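Local coordinates for proteasome activator protein PA26 (Trypanosoma brucei, PDB 1YAR) that probably binds the ends of the 20S proteasome as a ring-forming 11S (PA28-type) activator and opens its gate so that substrates can enter, at residues O[71-76]-O[195-200]; O[79-84]-O[149-154]. One frame throughout, in Å; residues are numbered along the deposited sequence.

Overall arrangement
From the N terminus the chain runs through helices 11-21 and 24-57 before helix 71-99, which supplies the first half of both contacts. Its start, 71-76, is joined later in the chain: contact 1 closes when helix 183-226 brings in 195-200. A little further along, 79-84 is met sooner, by the start of helix 150-166 in contact 2, so the loop of contact 2 nests inside that of contact 1. The two centres lie about 9 Å apart and the contacts touch, with Tyr154 packed against Leu73, Leu74 and Phe196. Together they tie helices 71-99, 150-166 and 183-226 into one helical bundle.

Contact 1 of 2, residues O[71-76]-O[195-200]; sequences EQLLGV and DFMLKV
Apolar helix-to-helix packing, buried in the core of the bundle, joins the start of helix 71-99 to the N-terminal half of helix 183-226 through Leu73, Val76, Met197 and Val200. The two segments run in broadly the same direction, their axes 27° apart and 10.6 Å away at closest approach, as suits two helices of an up-and-down bundle. Met197 does most of the bridging. Its CG stands anti to the carbonyl carbon (chi1 -62°) and the chain then bends again at chi2 and chi3, which carries the thioether across to 71-76. There the methyl CE settles over the turn at Leu73, 3.9 Å from Leu73 CB and 3.7 Å from the backbone Leu73 O. Nearer the root of the methionine, Leu73 CD2 lies 4.0 Å from Met197 CG, the two side chains lying aslant one another. Val76 meets the same thioether tip to tip, with Met197 SD 3.9 Å from Val76 CG1, so the sulfur sits among aliphatic carbons. Val200, one turn beyond Met197, places CG1 3.9 Å from Val76 CG1. No hydrogen bond crosses between the segments; their contact is apolar packing. On the outer side of 195-200, Lys199 makes a cation-pi contact with Tyr149 of a neighbouring subunit, which puts this helix at a subunit interface of the ring. Within the chain, helix 24-57 closes in on the contact with Ile45 on Val200, Ala52 on Met197 and Ile56 on Leu73, while helix 150-166 packs Tyr154 against Leu73 and, edge-to-face, against Phe196.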
loop_
_atom_site.group_PDB
_atom_site.type_symbol
_atom_site.label_atom_id
_atom_site.label_comp_id
_atom_site.label_asym_id
_atom_site.label_seq_id
_atom_site.Cartn_x
_atom_site.Cartn_y
_atom_site.Cartn_z
ATOM N N GLU O 71 58.720 -83.829 -86.654
ATOM C CA GLU O 71 58.130 -82.639 -87.276
ATOM C C GLU O 71 56.793 -82.245 -86.656
ATOM O O GLU O 71 56.464 -81.057 -86.597
ATOM C CB GLU O 71 57.901 -82.869 -88.778
ATOM C CG GLU O 71 59.150 -82.926 -89.640
ATOM C CD GLU O 71 58.854 -83.461 -91.045
ATOM O OE1 GLU O 71 58.363 -82.677 -91.904
ATOM O OE2 GLU O 71 59.106 -84.676 -91.289
ATOM N N GLN O 72 56.007 -83.235 -86.240
ATOM C CA GLN O 72 54.715 -82.969 -85.623
ATOM C C GLN O 72 54.882 -82.131 -84.338
ATOM O O GLN O 72 54.107 -81.208 -84.089
ATOM C CB GLN O 72 53.977 -84.270 -85.311
ATOM C CG GLN O 72 52.530 -84.052 -84.842
ATOM C CD GLN O 72 51.845 -85.310 -84.331
ATOM O OE1 GLN O 72 52.475 -86.360 -84.195
ATOM N NE2 GLN O 72 50.551 -85.206 -84.043
ATOM N N LEU O 73 55.898 -82.449 -83.542
ATOM C CA LEU O 73 56.109 -81.736 -82.277
ATOM C C LEU O 73 56.662 -80.342 -82.546
ATOM O O LEU O 73 56.234 -79.366 -81.927
ATOM C CB LEU O 73 57.046 -82.502 -81.337
ATOM C CG LEU O 73 56.915 -83.991 -81.004
ATOM C CD1 LEU O 73 57.534 -84.198 -79.636
ATOM C CD2 LEU O 73 55.511 -84.548 -81.030
ATOM N N LEU O 74 57.609 -80.259 -83.478
ATOM C CA LEU O 74 58.107 -78.973 -83.973
ATOM C C LEU O 74 56.955 -78.068 -84.443
ATOM O O LEU O 74 56.916 -76.887 -84.094
ATOM C CB LEU O 74 59.134 -79.158 -85.112
ATOM C CG LEU O 74 60.316 -80.108 -84.894
ATOM C CD1 LEU O 74 61.090 -80.361 -86.194
ATOM C CD2 LEU O 74 61.242 -79.584 -83.788
ATOM N N GLY O 75 56.011 -78.627 -85.208
ATOM C CA GLY O 75 54.855 -77.861 -85.692
ATOM C C GLY O 75 53.991 -77.307 -84.564
ATOM O O GLY O 75 53.590 -76.135 -84.595
ATOM N N VAL O 76 53.717 -78.140 -83.561
ATOM C CA VAL O 76 52.923 -77.707 -82.402
ATOM C C VAL O 76 53.636 -76.558 -81.663
ATOM O O VAL O 76 53.027 -75.524 -81.381
ATOM C CB VAL O 76 52.574 -78.887 -81.436
ATOM C CG1 VAL O 76 51.958 -78.366 -80.109
ATOM C CG2 VAL O 76 51.601 -79.884 -82.109
ATOM N N ASP O 195 56.818 -84.572 -72.606
ATOM C CA ASP O 195 56.681 -83.480 -71.641
ATOM C C ASP O 195 56.514 -82.130 -72.316
ATOM O O ASP O 195 55.848 -81.260 -71.772
ATOM C CB ASP O 195 57.857 -83.436 -70.670
ATOM C CG ASP O 195 57.705 -84.423 -69.521
ATOM O OD1 ASP O 195 56.712 -85.191 -69.493
ATOM O OD2 ASP O 195 58.544 -84.503 -68.592
ATOM N N PHE O 196 57.125 -81.943 -73.489
ATOM C CA PHE O 196 56.944 -80.678 -74.191
ATOM C C PHE O 196 55.562 -80.517 -74.761
ATOM O O PHE O 196 55.025 -79.407 -74.782
ATOM C CB PHE O 196 58.066 -80.384 -75.206
ATOM C CG PHE O 196 59.262 -79.748 -74.562
ATOM C CD1 PHE O 196 60.216 -80.528 -73.918
ATOM C CD2 PHE O 196 59.386 -78.367 -74.518
ATOM C CE1 PHE O 196 61.310 -79.944 -73.272
ATOM C CE2 PHE O 196 60.478 -77.761 -73.898
ATOM C CZ PHE O 196 61.441 -78.554 -73.253
ATOM N N MET O 197 54.958 -81.634 -75.167
ATOM C CA MET O 197 53.565 -81.589 -75.587
ATOM C C MET O 197 52.646 -81.377 -74.388
ATOM O O MET O 197 51.702 -80.596 -74.472
ATOM C CB MET O 197 53.184 -82.823 -76.406
ATOM C CG MET O 197 53.963 -82.958 -77.706
ATOM S SD MET O 197 53.646 -81.609 -78.879
ATOM C CE MET O 197 55.062 -80.548 -78.670
ATOM N N LEU O 198 52.923 -82.051 -73.275
ATOM C CA LEU O 198 52.159 -81.809 -72.035
ATOM C C LEU O 198 52.217 -80.337 -71.633
ATOM O O LEU O 198 51.192 -79.736 -71.304
ATOM C CB LEU O 198 52.655 -82.700 -70.887
ATOM C CG LEU O 198 52.051 -82.414 -69.500
ATOM C CD1 LEU O 198 50.518 -82.521 -69.535
ATOM C CD2 LEU O 198 52.630 -83.371 -68.482
ATOM N N LYS O 199 53.416 -79.770 -71.662
ATOM C CA LYS O 199 53.636 -78.362 -71.292
ATOM C C LYS O 199 52.883 -77.377 -72.182
ATOM O O LYS O 199 52.347 -76.389 -71.694
ATOM C CB LYS O 199 55.121 -78.043 -71.278
ATOM C CG LYS O 199 55.796 -78.661 -70.088
ATOM C CD LYS O 199 57.254 -78.345 -70.043
ATOM C CE LYS O 199 57.844 -79.063 -68.845
ATOM N NZ LYS O 199 59.145 -78.472 -68.439
ATOM N N VAL O 200 52.835 -77.658 -73.484
ATOM C CA VAL O 200 51.947 -76.901 -74.377
ATOM C C VAL O 200 50.471 -77.037 -73.976
ATOM O O VAL O 200 49.755 -76.042 -73.963
ATOM C CB VAL O 200 52.170 -77.263 -75.873
ATOM C CG1 VAL O 200 51.144 -76.549 -76.741
ATOM C CG2 VAL O 200 53.588 -76.866 -76.300
#

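Contact 2 of 2, residues O[79-84]-O[149-154]; sequences RYQDLC and YALREY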
loop_
_atom_site.group_PDB
_atom_site.type_symbol
_atom_site.label_atom_id
_atom_site.label_comp_id
_atom_site.label_asym_id
_atom_site.label_seq_id
_atom_site.Cartn_x
_atom_site.Cartn_y
_atom_site.Cartn_z
ATOM N N ARG O 79 53.621 -73.313 -83.620
ATOM C CA ARG O 79 52.286 -72.728 -83.625
ATOM C C ARG O 79 52.026 -71.984 -82.305
ATOM O O ARG O 79 51.411 -70.912 -82.295
ATOM C CB ARG O 79 51.272 -73.841 -83.790
ATOM C CG ARG O 79 49.872 -73.388 -84.111
ATOM C CD ARG O 79 48.977 -74.513 -84.587
ATOM N NE ARG O 79 47.581 -74.081 -84.587
ATOM C CZ ARG O 79 46.553 -74.912 -84.652
ATOM N NH1 ARG O 79 46.761 -76.224 -84.732
ATOM N NH2 ARG O 79 45.322 -74.427 -84.645
ATOM N N TYR O 80 52.489 -72.573 -81.200
ATOM C CA TYR O 80 52.371 -71.928 -79.884
ATOM C C TYR O 80 53.190 -70.643 -79.845
ATOM O O TYR O 80 52.675 -69.588 -79.441
ATOM C CB TYR O 80 52.730 -72.892 -78.741
ATOM C CG TYR O 80 52.430 -72.284 -77.376
ATOM C CD1 TYR O 80 51.128 -71.928 -77.034
ATOM C CD2 TYR O 80 53.454 -72.018 -76.463
ATOM C CE1 TYR O 80 50.836 -71.352 -75.796
ATOM C CE2 TYR O 80 53.168 -71.435 -75.216
ATOM C CZ TYR O 80 51.852 -71.110 -74.910
ATOM O OH TYR O 80 51.537 -70.525 -73.708
ATOM N N GLN O 81 54.447 -70.712 -80.304
ATOM C CA GLN O 81 55.307 -69.535 -80.372
ATOM C C GLN O 81 54.694 -68.400 -81.205
ATOM O O GLN O 81 54.708 -67.239 -80.779
ATOM C CB GLN O 81 56.713 -69.908 -80.856
ATOM C CG GLN O 81 57.707 -68.751 -80.801
ATOM C CD GLN O 81 59.148 -69.203 -80.967
ATOM O OE1 GLN O 81 59.979 -68.432 -81.405
ATOM N NE2 GLN O 81 59.444 -70.459 -80.611
ATOM N N ASP O 82 54.131 -68.727 -82.378
ATOM C CA ASP O 82 53.475 -67.700 -83.202
ATOM C C ASP O 82 52.311 -67.057 -82.452
ATOM O O ASP O 82 52.143 -65.835 -82.476
ATOM C CB ASP O 82 52.984 -68.280 -84.545
ATOM C CG ASP O 82 54.131 -68.726 -85.452
ATOM O OD1 ASP O 82 55.288 -68.253 -85.273
ATOM O OD2 ASP O 82 53.964 -69.565 -86.371
ATOM N N LEU O 83 51.498 -67.883 -81.800
ATOM C CA LEU O 83 50.396 -67.368 -81.010
ATOM C C LEU O 83 50.912 -66.420 -79.899
ATOM O O LEU O 83 50.375 -65.320 -79.708
ATOM C CB LEU O 83 49.575 -68.529 -80.432
ATOM C CG LEU O 83 48.293 -68.301 -79.615
ATOM C CD1 LEU O 83 48.648 -67.772 -78.223
ATOM C CD2 LEU O 83 47.306 -67.376 -80.313
ATOM N N CYS O 84 51.938 -66.854 -79.168
ATOM C CA CYS O 84 52.478 -66.038 -78.067
ATOM C C CYS O 84 53.052 -64.713 -78.585
ATOM O O CYS O 84 52.855 -63.652 -77.974
ATOM C CB CYS O 84 53.558 -66.809 -77.315
ATOM S SG CYS O 84 52.907 -68.176 -76.343
ATOM N N TYR O 149 59.955 -69.033 -75.795
ATOM C CA TYR O 149 61.090 -69.620 -76.506
ATOM C C TYR O 149 61.119 -71.128 -76.302
ATOM O O TYR O 149 62.150 -71.716 -76.028
ATOM C CB TYR O 149 62.377 -68.911 -76.074
ATOM C CG TYR O 149 62.160 -67.412 -76.008
ATOM C CD1 TYR O 149 62.119 -66.742 -74.775
ATOM C CD2 TYR O 149 61.920 -66.680 -77.168
ATOM C CE1 TYR O 149 61.868 -65.375 -74.712
ATOM C CE2 TYR O 149 61.676 -65.307 -77.125
ATOM C CZ TYR O 149 61.658 -64.663 -75.894
ATOM O OH TYR O 149 61.406 -63.318 -75.855
ATOM N N ALA O 150 59.947 -71.730 -76.462
ATOM C CA ALA O 150 59.697 -73.139 -76.131
ATOM C C ALA O 150 60.353 -74.060 -77.155
ATOM O O ALA O 150 60.827 -75.148 -76.814
ATOM C CB ALA O 150 58.218 -73.392 -76.133
ATOM N N LEU O 151 60.346 -73.618 -78.406
ATOM C CA LEU O 151 60.984 -74.360 -79.486
ATOM C C LEU O 151 62.484 -74.483 -79.244
ATOM O O LEU O 151 63.032 -75.570 -79.329
ATOM C CB LEU O 151 60.701 -73.684 -80.814
ATOM C CG LEU O 151 60.808 -74.446 -82.125
ATOM C CD1 LEU O 151 60.534 -75.953 -81.981
ATOM C CD2 LEU O 151 59.841 -73.789 -83.105
ATOM N N ARG O 152 63.136 -73.374 -78.916
ATOM C CA ARG O 152 64.537 -73.417 -78.532
ATOM C C ARG O 152 64.792 -74.272 -77.284
ATOM O O ARG O 152 65.767 -75.014 -77.255
ATOM C CB ARG O 152 65.123 -72.012 -78.370
ATOM C CG ARG O 152 66.531 -71.998 -77.819
ATOM C CD ARG O 152 67.547 -71.307 -78.711
ATOM N NE ARG O 152 68.890 -71.432 -78.135
ATOM C CZ ARG O 152 69.590 -70.433 -77.583
ATOM N NH1 ARG O 152 69.110 -69.188 -77.552
ATOM N NH2 ARG O 152 70.793 -70.688 -77.074
ATOM N N GLU O 153 63.930 -74.157 -76.271
ATOM C CA GLU O 153 64.005 -75.002 -75.067
ATOM C C GLU O 153 63.971 -76.490 -75.449
ATOM O O GLU O 153 64.805 -77.265 -74.997
ATOM C CB GLU O 153 62.825 -74.747 -74.121
ATOM C CG GLU O 153 62.707 -73.376 -73.450
ATOM C CD GLU O 153 61.620 -73.384 -72.373
ATOM O OE1 GLU O 153 61.461 -74.452 -71.708
ATOM O OE2 GLU O 153 60.900 -72.350 -72.201
ATOM N N TYR O 154 62.992 -76.868 -76.267
ATOM C CA TYR O 154 62.820 -78.263 -76.707
ATOM C C TYR O 154 64.040 -78.779 -77.475
ATOM O O TYR O 154 64.587 -79.826 -77.133
ATOM C CB TYR O 154 61.541 -78.399 -77.540
ATOM C CG TYR O 154 61.352 -79.730 -78.251
ATOM C CD1 TYR O 154 61.048 -80.892 -77.540
ATOM C CD2 TYR O 154 61.440 -79.809 -79.652
ATOM C CE1 TYR O 154 60.881 -82.109 -78.195
ATOM C CE2 TYR O 154 61.268 -81.017 -80.320
ATOM C CZ TYR O 154 60.976 -82.154 -79.595
ATOM O OH TYR O 154 60.801 -83.348 -80.252
#
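Gln81 of helix 71-99 reaches over to Leu151 in the first turn of helix 150-166, and this is the main van der Waals contact of a small, buried meeting. The glutamine leaves its helix with CG anti to the backbone N (chi1 -174°) and stays extended, which rests the end of its amide against Leu151 CB and places the amide carbon Gln81 CD 4.7 Å from that atom; the two side chains cross at roughly a right angle. The Tyr80 ring stands nearby without touching, Tyr80 CD2 5.0 Å from Ala150 CB. Cys84, one turn on from Tyr80, sets its SG 3.4 Å above one face of that ring, offset toward the rim. Backbone bonding frames the second segment: Tyr149 occupies the N-cap position, and its O takes up Glu153 N at 3.0 Å, opening the helix just where Gln81 arrives. Another chain also packs here: Leu202 of a neighbouring subunit lies on Tyr149, and Leu198 of that subunit on Gln81. The contact therefore joins two helices of one subunit right beside the interface with the next. Helix 183-226 packs Ala203 and Thr204 against Tyr80 and Leu207 against Leu83, helix 24-57 adds Ile42 and Ile45 on Leu83, and the loop before helix 150-166 brings Ile146 onto Tyr80.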